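Local coordinates for putative permease protein, ABC transporter (Porphyromonas gingivalis, PDB 3IS6) that is the MacB-like periplasmic core domain of a putative ABC transporter permease, a membrane protein that probably takes part in transport across the cell membrane, at residues E197-L200 and E201-K204. Sequence-based numbering, arbitrary orientation.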
loop_
_atom_site.group_PDB
_atom_site.type_symbol
_atom_site.label_atom_id
_atom_site.label_comp_id
_atom_site.label_asym_id
_atom_site.label_seq_id
_atom_site.Cartn_x
_atom_site.Cartn_y
_atom_site.Cartn_z
ATOM N N GLU A 197 0.687 30.709 -10.144
ATOM C CA GLU A 197 1.683 30.569 -11.178
ATOM C C GLU A 197 2.829 29.634 -10.778
ATOM O O GLU A 197 3.247 28.793 -11.532
ATOM C CB GLU A 197 2.190 31.944 -11.600
ATOM C CG GLU A 197 1.122 32.807 -12.262
ATOM C CD GLU A 197 1.633 34.130 -12.854
ATOM O OE1 GLU A 197 2.431 34.836 -12.214
ATOM O OE2 GLU A 197 1.209 34.465 -13.962
ATOM N N ALA A 198 3.302 29.773 -9.563
ATOM C CA ALA A 198 4.329 28.893 -9.057
ATOM C C ALA A 198 3.830 27.462 -8.994
ATOM O O ALA A 198 4.556 26.548 -9.254
ATOM C CB ALA A 198 4.787 29.340 -7.737
ATOM N N LEU A 199 2.585 27.268 -8.640
ATOM C CA LEU A 199 2.067 25.925 -8.570
ATOM C C LEU A 199 2.117 25.307 -9.939
ATOM O O LEU A 199 2.453 24.183 -10.096
ATOM C CB LEU A 199 0.646 25.901 -8.026
ATOM C CG LEU A 199 0.433 26.112 -6.536
ATOM C CD1 LEU A 199 -0.993 26.117 -6.181
ATOM C CD2 LEU A 199 1.129 25.125 -5.724
ATOM N N LEU A 200 1.793 26.075 -10.943
ATOM C CA LEU A 200 1.854 25.595 -12.299
ATOM C C LEU A 200 3.256 25.223 -12.721
ATOM O O LEU A 200 3.449 24.275 -13.420
ATOM C CB LEU A 200 1.379 26.673 -13.224
ATOM C CG LEU A 200 0.432 26.330 -14.334
ATOM C CD1 LEU A 200 0.621 27.302 -15.428
ATOM C CD2 LEU A 200 0.518 24.949 -14.825
ATOM N N GLU A 201 4.218 26.024 -12.318
ATOM C CA GLU A 201 5.584 25.764 -12.658
ATOM C C GLU A 201 5.990 24.455 -12.037
ATOM O O GLU A 201 6.501 23.599 -12.683
ATOM C CB GLU A 201 6.463 26.864 -12.098
ATOM C CG GLU A 201 6.456 28.136 -12.856
ATOM C CD GLU A 201 7.328 29.187 -12.188
ATOM O OE1 GLU A 201 8.495 28.888 -11.858
ATOM O OE2 GLU A 201 6.836 30.300 -11.940
HETATM N N MSE A 202 5.661 24.284 -10.782
HETATM C CA MSE A 202 5.929 23.057 -10.097
HETATM C C MSE A 202 5.246 21.873 -10.768
HETATM O O MSE A 202 5.843 20.856 -10.945
HETATM C CB MSE A 202 5.431 23.201 -8.671
HETATM C CG MSE A 202 5.572 21.993 -7.791
HETATM SE SE MSE A 202 4.545 22.072 -6.209
HETATM C CE MSE A 202 2.858 21.772 -6.942
ATOM N N GLN A 203 4.005 22.021 -11.182
ATOM C CA GLN A 203 3.272 20.935 -11.796
ATOM C C GLN A 203 3.929 20.463 -13.071
ATOM O O GLN A 203 4.018 19.307 -13.325
ATOM C CB GLN A 203 1.861 21.387 -12.100
ATOM C CG GLN A 203 0.961 20.335 -12.666
ATOM C CD GLN A 203 -0.399 20.863 -13.131
ATOM O OE1 GLN A 203 -1.266 20.122 -13.530
ATOM N NE2 GLN A 203 -0.565 22.147 -13.057
ATOM N N LYS A 204 4.377 21.405 -13.867
ATOM C CA LYS A 204 5.057 21.133 -15.115
ATOM C C LYS A 204 6.380 20.383 -14.933
ATOM O O LYS A 204 6.730 19.555 -15.719
ATOM C CB LYS A 204 5.261 22.427 -15.879
ATOM C CG LYS A 204 3.986 22.999 -16.442
ATOM C CD LYS A 204 4.163 24.385 -16.975
ATOM C CE LYS A 204 2.977 24.829 -17.807
ATOM N NZ LYS A 204 3.269 26.128 -18.464
#
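E197 and E201 are joined by the first of four successive i to i+4 backbone hydrogen bonds, which identify E197-L200 and E201-K204 as adjoining turns of one alpha-helix, 196-206, in the MacB-like periplasmic core domain. E201 N donates to E197 O at 3.0 Å, followed by M202 to A198, Q203 to L199 and K204 to L200. The second is the straightest, with an N-H...O angle of 173° from M202 N to A198 O.

The side chains separate into a buried and an exposed side. On the buried side L199 and M202, a selenomethionine, run side by side in the same direction, with L199 CD2 4.0 Å from M202 CE. M202 has CG anti to its backbone N (chi1 178°), and a bend at chi3 of 74° swings the terminal methyl toward L199. Both residues pack inward, L199 on I51 and M202 on helix 43-50 and W174, while Q203 rests on strand 218-225.

E197 and E201 lie exposed, and their like-charged carboxylates stay apart, E197 OE1 being 6.3 Å from E201 OE2. K204 keeps an extended chain whose methylenes lean over the preceding turn: its CG sits 3.3 Å from L200 O, and farther along K204 CE meets the methyl L200 CD2 at 3.9 Å.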